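PDB 4Z8N: reticulocyte-binding protein 2a from Plasmodium vivax, which probably binds a receptor on the surface of red blood cells through its helical erythrocyte-binding domain, the part described here, during parasite invasion. Local coordinates for residues His41-Ala44 / Lys45-Asp49; Met188-Val191 / Lys192-Asp196. All coordinates share one frame; numbering follows the deposited sequence.

Interaction 1 (His41-Ala44 / Lys45-Asp49); sequences HYEA and KKNYD
His41 and Lys45 join across the N-terminal start of helix 42-69 in the alpha-helical erythrocyte-binding domain. His41 is the N-cap residue, and its carbonyl O accepts the backbone N of Lys45 at 2.8 Å. The next three i to i+4 bonds follow in order: Lys46 N to Tyr42 O, Asn47 N to Glu43 O and Tyr48 N to Ala44 O.

The side chains sort by face. Glu43 and Asn47, one turn apart, lie side by side and point the same way. The chain of Glu43 is fully extended, with CG anti to the backbone N (chi1 -176°). Its CG, rather than its carboxylate, comes closest to the amide, 3.8 Å from Asn47 ND2. Carboxylate and amide planes are turned 48° from each other. Asn47 ND2 is hydrogen-bonded to Ser139, and this bond ties the helix start to the loop after helix 119-136.

Lys46 CG is pressed against Tyr42 O at 3.0 Å. Its chi1 is near eclipsed, so the placement is strained and the modelled rotamer doubtful. Ala44 is small and buried, and its CB touches Ser139. Tyr48 is buried too. Its CB sits 3.2 Å from Ala44 O, while its ring continues away to Ile34 and Ile133 and its hydroxyl is hydrogen-bonded to Phe31 O. The imidazole of His41 also leads away, and its NE2 is hydrogen-bonded to Tyr253 of helix 246-297.

On another face Lys45 bends at chi2 (79°) and again at chi4, which carries its ammonium group forward along the helix, one turn on, to Asp49. The carboxylate of Asp49 also pairs with Lys35 of helix 26-37, so two lysines share this charge. The salt bridge is made by Lys45 NZ at the syn lone pair of Asp49 OD1, 2.8 Å away.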
ATOM      1  N   HIS A  41      30.632   5.239  -4.500  1.00 61.42           N
ATOM      2  CA  HIS A  41      31.541   4.845  -3.432  1.00 60.79           C
ATOM      3  C   HIS A  41      31.911   3.396  -3.678  1.00 59.62           C
ATOM      4  O   HIS A  41      31.238   2.483  -3.204  1.00 56.27           O
ATOM      5  CB  HIS A  41      30.904   5.035  -2.060  1.00 59.55           C
ATOM      6  CG  HIS A  41      30.443   6.434  -1.806  1.00 60.15           C
ATOM      7  ND1 HIS A  41      31.319   7.495  -1.705  1.00 63.42           N
ATOM      8  CD2 HIS A  41      29.205   6.953  -1.641  1.00 62.23           C
ATOM      9  CE1 HIS A  41      30.639   8.605  -1.487  1.00 63.69           C
ATOM     10  NE2 HIS A  41      29.354   8.304  -1.442  1.00 64.54           N
ATOM     11  N   TYR A  42      32.988   3.203  -4.430  1.00 64.52           N
ATOM     12  CA  TYR A  42      33.264   1.931  -5.084  1.00 68.70           C
ATOM     13  C   TYR A  42      33.326   0.743  -4.130  1.00 68.41           C
ATOM     14  O   TYR A  42      32.588  -0.221  -4.317  1.00 68.75           O
ATOM     15  CB  TYR A  42      34.558   2.049  -5.889  1.00 76.31           C
ATOM     16  CG  TYR A  42      34.534   3.243  -6.819  1.00 80.75           C
ATOM     17  CD1 TYR A  42      33.504   3.404  -7.740  1.00 79.25           C
ATOM     18  CD2 TYR A  42      35.525   4.214  -6.769  1.00 82.87           C
ATOM     19  CE1 TYR A  42      33.463   4.494  -8.590  1.00 78.13           C
ATOM     20  CE2 TYR A  42      35.495   5.310  -7.618  1.00 83.14           C
ATOM     21  CZ  TYR A  42      34.460   5.443  -8.527  1.00 80.16           C
ATOM     22  OH  TYR A  42      34.420   6.527  -9.374  1.00 79.15           O
ATOM     23  N   GLU A  43      34.165   0.817  -3.101  1.00 68.50           N
ATOM     24  CA  GLU A  43      34.318  -0.308  -2.180  1.00 71.13           C
ATOM     25  C   GLU A  43      33.036  -0.574  -1.392  1.00 65.45           C
ATOM     26  O   GLU A  43      32.674  -1.729  -1.152  1.00 63.74           O
ATOM     27  CB  GLU A  43      35.483  -0.081  -1.215  1.00 78.51           C
ATOM     28  CG  GLU A  43      35.732  -1.275  -0.302  1.00 85.70           C
ATOM     29  CD  GLU A  43      36.882  -1.062   0.661  1.00 93.49           C
ATOM     30  OE1 GLU A  43      37.384   0.078   0.757  1.00 95.43           O
ATOM     31  OE2 GLU A  43      37.283  -2.040   1.328  1.00 96.97           O
ATOM     32  N   ALA A  44      32.349   0.492  -0.992  1.00 63.06           N
ATOM     33  CA  ALA A  44      31.089   0.349  -0.276  1.00 59.61           C
ATOM     34  C   ALA A  44      30.044  -0.317  -1.166  1.00 59.10           C
ATOM     35  O   ALA A  44      29.234  -1.114  -0.695  1.00 57.87           O
ATOM     36  CB  ALA A  44      30.596   1.703   0.212  1.00 57.83           C
ATOM     37  N   LYS A  45      30.082   0.002  -2.457  1.00 61.54           N
ATOM     38  CA  LYS A  45      29.145  -0.569  -3.421  1.00 59.23           C
ATOM     39  C   LYS A  45      29.357  -2.073  -3.607  1.00 57.49           C
ATOM     40  O   LYS A  45      28.393  -2.832  -3.630  1.00 53.74           O
ATOM     41  CB  LYS A  45      29.261   0.145  -4.772  1.00 62.80           C
ATOM     42  CG  LYS A  45      28.379  -0.439  -5.878  1.00 64.94           C
ATOM     43  CD  LYS A  45      26.932   0.024  -5.757  1.00 62.08           C
ATOM     44  CE  LYS A  45      26.123  -0.316  -7.008  1.00 63.99           C
ATOM     45  NZ  LYS A  45      25.302  -1.554  -6.861  1.00 58.45           N
ATOM     46  N   LYS A  46      30.609  -2.509  -3.743  1.00 61.62           N
ATOM     47  CA  LYS A  46      30.874  -3.932  -3.958  1.00 64.95           C
ATOM     48  C   LYS A  46      30.518  -4.730  -2.708  1.00 63.76           C
ATOM     49  O   LYS A  46      29.940  -5.817  -2.808  1.00 66.56           O
ATOM     50  CB  LYS A  46      32.337  -4.193  -4.365  1.00 68.12           C
ATOM     51  CG  LYS A  46      33.340  -3.145  -3.948  1.00 73.16           C
ATOM     52  CD  LYS A  46      34.711  -3.332  -4.613  1.00 80.63           C
ATOM     53  CE  LYS A  46      34.685  -2.927  -6.086  1.00 80.54           C
ATOM     54  NZ  LYS A  46      36.051  -2.761  -6.670  1.00 78.39           N
ATOM     55  N   ASN A  47      30.857  -4.196  -1.538  1.00 60.48           N
ATOM     56  CA  ASN A  47      30.501  -4.849  -0.286  1.00 60.98           C
ATOM     57  C   ASN A  47      28.990  -4.927  -0.092  1.00 57.78           C
ATOM     58  O   ASN A  47      28.471  -5.940   0.380  1.00 58.31           O
ATOM     59  CB  ASN A  47      31.140  -4.131   0.906  1.00 63.91           C
ATOM     60  CG  ASN A  47      32.623  -4.424   1.039  1.00 71.81           C
ATOM     61  OD1 ASN A  47      33.092  -5.490   0.644  1.00 75.86           O
ATOM     62  ND2 ASN A  47      33.364  -3.485   1.622  1.00 71.24           N
ATOM     63  N   TYR A  48      28.283  -3.863  -0.463  1.00 54.11           N
ATOM     64  CA  TYR A  48      26.837  -3.835  -0.294  1.00 52.59           C
ATOM     65  C   TYR A  48      26.159  -4.834  -1.221  1.00 54.84           C
ATOM     66  O   TYR A  48      25.253  -5.555  -0.802  1.00 52.90           O
ATOM     67  CB  TYR A  48      26.276  -2.435  -0.542  1.00 53.40           C
ATOM     68  CG  TYR A  48      24.787  -2.339  -0.285  1.00 52.15           C
ATOM     69  CD1 TYR A  48      24.296  -2.151   1.000  1.00 54.39           C
ATOM     70  CD2 TYR A  48      23.871  -2.448  -1.324  1.00 52.29           C
ATOM     71  CE1 TYR A  48      22.935  -2.069   1.244  1.00 54.45           C
ATOM     72  CE2 TYR A  48      22.508  -2.369  -1.091  1.00 51.01           C
ATOM     73  CZ  TYR A  48      22.048  -2.178   0.195  1.00 51.99           C
ATOM     74  OH  TYR A  48      20.696  -2.096   0.434  1.00 49.31           O
ATOM     75  N   ASP A  49      26.594  -4.873  -2.477  1.00 55.80           N
ATOM     76  CA  ASP A  49      26.028  -5.800  -3.451  1.00 61.10           C
ATOM     77  C   ASP A  49      26.203  -7.240  -2.985  1.00 62.00           C
ATOM     78  O   ASP A  49      25.330  -8.083  -3.193  1.00 62.05           O
ATOM     79  CB  ASP A  49      26.671  -5.607  -4.827  1.00 65.37           C
ATOM     80  CG  ASP A  49      26.267  -4.299  -5.483  1.00 68.20           C
ATOM     81  OD1 ASP A  49      25.208  -3.748  -5.116  1.00 62.06           O
ATOM     82  OD2 ASP A  49      27.009  -3.821  -6.369  1.00 72.95           O
TER

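Interaction 2 (Met188-Val191 / Lys192-Asp196); sequences MLKV and KQEID
This is a local contact along the last turns of helix 168-194, at its C-terminal end in the Rh5 coiled-coil domain. It is mostly a surface contact, and Met188 is its buried member. Val191 O accepts two backbone donors near the C-terminal end of the helix. Ile195 N approaches nearly in line with the carbonyl at 2.8 Å, and Glu194 N comes from above its plane.

Met188 O is also gripped twice. Lys192 N supplies the usual helical bond. The Lys192 side chain bends at chi3 (-99°) and chi4, and its NZ curls back to the same oxygen at 2.9 Å. The two donors reach it from opposite faces of the carbonyl plane.

On the apolar side, Val191 CG1 meets Ile195 CG1 at 4.1 Å, with the two chains at a slant. Val191 and Met188 rest on Leu291 of helix 246-297, and Ile195 on Val295. Met188 also packs on Ile201 and Ile204 of helix 199-237.

Lys190 lies on an exposed face with Gln193 and Glu194. A bend at chi2 (59°) carries its ammonium group over the next turn. The Lys190 and Gln193 side chains cross at about a right angle. The ion pair of Lys190 NZ with Glu194 OE2 is long, at 3.6 Å. The closer partner is Gln193 OE1, which receives Lys190 NZ at 2.7 Å, nearly straight on to the amide carbonyl.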
ATOM      1  N   MET A 188     -29.357   4.472   2.542  1.00 34.88           N
ATOM      2  CA  MET A 188     -29.755   3.068   2.623  1.00 38.97           C
ATOM      3  C   MET A 188     -30.362   2.719   3.983  1.00 40.94           C
ATOM      4  O   MET A 188     -31.163   1.788   4.085  1.00 46.07           O
ATOM      5  CB  MET A 188     -28.564   2.152   2.327  1.00 36.63           C
ATOM      6  CG  MET A 188     -28.116   2.169   0.873  1.00 36.55           C
ATOM      7  SD  MET A 188     -29.440   1.800  -0.302  1.00 40.39           S
ATOM      8  CE  MET A 188     -29.837   0.111   0.147  1.00 45.46           C
ATOM      9  N   LEU A 189     -29.986   3.461   5.022  1.00 37.24           N
ATOM     10  CA  LEU A 189     -30.618   3.300   6.330  1.00 38.73           C
ATOM     11  C   LEU A 189     -32.084   3.709   6.250  1.00 43.23           C
ATOM     12  O   LEU A 189     -32.936   3.140   6.933  1.00 44.79           O
ATOM     13  CB  LEU A 189     -29.900   4.129   7.396  1.00 41.26           C
ATOM     14  CG  LEU A 189     -28.486   3.713   7.804  1.00 44.53           C
ATOM     15  CD1 LEU A 189     -27.944   4.676   8.847  1.00 45.31           C
ATOM     16  CD2 LEU A 189     -28.469   2.283   8.327  1.00 46.44           C
ATOM     17  N   LYS A 190     -32.373   4.703   5.416  1.00 39.73           N
ATOM     18  CA  LYS A 190     -33.749   5.138   5.211  1.00 41.01           C
ATOM     19  C   LYS A 190     -34.493   4.143   4.319  1.00 40.50           C
ATOM     20  O   LYS A 190     -35.693   3.926   4.482  1.00 44.34           O
ATOM     21  CB  LYS A 190     -33.791   6.541   4.598  1.00 40.71           C
ATOM     22  CG  LYS A 190     -35.182   7.145   4.537  1.00 43.19           C
ATOM     23  CD  LYS A 190     -35.792   7.243   5.925  1.00 48.75           C
ATOM     24  CE  LYS A 190     -37.304   7.153   5.871  1.00 53.14           C
ATOM     25  NZ  LYS A 190     -37.899   7.106   7.233  1.00 58.95           N
ATOM     26  N   VAL A 191     -33.767   3.542   3.378  1.00 38.68           N
ATOM     27  CA  VAL A 191     -34.337   2.551   2.469  1.00 42.21           C
ATOM     28  C   VAL A 191     -34.812   1.308   3.222  1.00 46.55           C
ATOM     29  O   VAL A 191     -35.907   0.797   2.971  1.00 45.58           O
ATOM     30  CB  VAL A 191     -33.321   2.132   1.386  1.00 42.54           C
ATOM     31  CG1 VAL A 191     -33.836   0.939   0.598  1.00 46.44           C
ATOM     32  CG2 VAL A 191     -33.019   3.299   0.462  1.00 42.13           C
ATOM     33  N   LYS A 192     -33.994   0.834   4.158  1.00 45.38           N
ATOM     34  CA  LYS A 192     -34.329  -0.366   4.922  1.00 52.04           C
ATOM     35  C   LYS A 192     -35.529  -0.153   5.848  1.00 52.95           C
ATOM     36  O   LYS A 192     -36.139  -1.116   6.310  1.00 52.59           O
ATOM     37  CB  LYS A 192     -33.122  -0.838   5.733  1.00 58.33           C
ATOM     38  CG  LYS A 192     -32.093  -1.612   4.915  1.00 64.06           C
ATOM     39  CD  LYS A 192     -31.060  -2.284   5.808  1.00 69.16           C
ATOM     40  CE  LYS A 192     -29.772  -1.473   5.889  1.00 68.98           C
ATOM     41  NZ  LYS A 192     -29.601  -0.557   4.728  1.00 65.23           N
ATOM     42  N   GLN A 193     -35.866   1.104   6.117  1.00 51.00           N
ATOM     43  CA  GLN A 193     -37.051   1.414   6.909  1.00 57.03           C
ATOM     44  C   GLN A 193     -38.319   1.304   6.069  1.00 56.99           C
ATOM     45  O   GLN A 193     -39.407   1.087   6.599  1.00 58.94           O
ATOM     46  CB  GLN A 193     -36.954   2.820   7.511  1.00 57.08           C
ATOM     47  CG  GLN A 193     -36.021   2.944   8.704  1.00 58.58           C
ATOM     48  CD  GLN A 193     -36.042   4.340   9.309  1.00 62.29           C
ATOM     49  OE1 GLN A 193     -36.414   5.308   8.647  1.00 61.90           O
ATOM     50  NE2 GLN A 193     -35.650   4.444  10.574  1.00 61.57           N
ATOM     51  N   GLU A 194     -38.171   1.451   4.757  1.00 58.59           N
ATOM     52  CA  GLU A 194     -39.317   1.543   3.858  1.00 59.98           C
ATOM     53  C   GLU A 194     -39.493   0.309   2.976  1.00 59.60           C
ATOM     54  O   GLU A 194     -40.601   0.004   2.538  1.00 61.40           O
ATOM     55  CB  GLU A 194     -39.187   2.789   2.976  1.00 57.79           C
ATOM     56  CG  GLU A 194     -39.114   4.097   3.753  1.00 60.57           C
ATOM     57  CD  GLU A 194     -40.407   4.415   4.484  1.00 66.05           C
ATOM     58  OE1 GLU A 194     -41.484   4.013   3.994  1.00 70.95           O
ATOM     59  OE2 GLU A 194     -40.346   5.065   5.549  1.00 66.91           O
ATOM     60  N   ILE A 195     -38.397  -0.394   2.712  1.00 57.27           N
ATOM     61  CA  ILE A 195     -38.418  -1.527   1.793  1.00 59.04           C
ATOM     62  C   ILE A 195     -37.975  -2.811   2.487  1.00 59.45           C
ATOM     63  O   ILE A 195     -37.016  -2.811   3.259  1.00 55.32           O
ATOM     64  CB  ILE A 195     -37.503  -1.271   0.567  1.00 62.65           C
ATOM     65  CG1 ILE A 195     -37.804   0.095  -0.054  1.00 59.98           C
ATOM     66  CG2 ILE A 195     -37.656  -2.377  -0.468  1.00 65.80           C
ATOM     67  CD1 ILE A 195     -39.217   0.232  -0.574  1.00 61.26           C
ATOM     68  N   ASP A 196     -38.682  -3.904   2.215  1.00 62.75           N
ATOM     69  CA  ASP A 196     -38.287  -5.210   2.727  1.00 68.21           C
ATOM     70  C   ASP A 196     -36.919  -5.600   2.170  1.00 60.63           C
ATOM     71  O   ASP A 196     -36.628  -5.368   0.996  1.00 53.52           O
ATOM     72  CB  ASP A 196     -39.336  -6.265   2.376  1.00 82.07           C
ATOM     73  CG  ASP A 196     -40.665  -6.014   3.063  1.00 94.63           C
ATOM     74  OD1 ASP A 196     -40.691  -5.968   4.310  1.00101.79           O
ATOM     75  OD2 ASP A 196     -41.683  -5.855   2.356  1.00 98.76           O
TER

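How the interactions relate
Interaction 1 comes first along the chain and interaction 2 later, in series. Their centres lie 66 Å apart, on opposite sides of the chain's centre, and their nearest atoms are about 49 Å apart. They do not touch. Interaction 1 opens helix 42-69, whereas interaction 2 closes helix 168-194. They therefore mark a helix start and a helix end at far parts of an elongated, mostly helical domain. Helix 246-297 links them indirectly: Tyr253, near its start, is hydrogen-bonded to His41 of interaction 1, and Leu291 and Val295, near its end, meet interaction 2. This long helix thus spans much of the erythrocyte-binding scaffold.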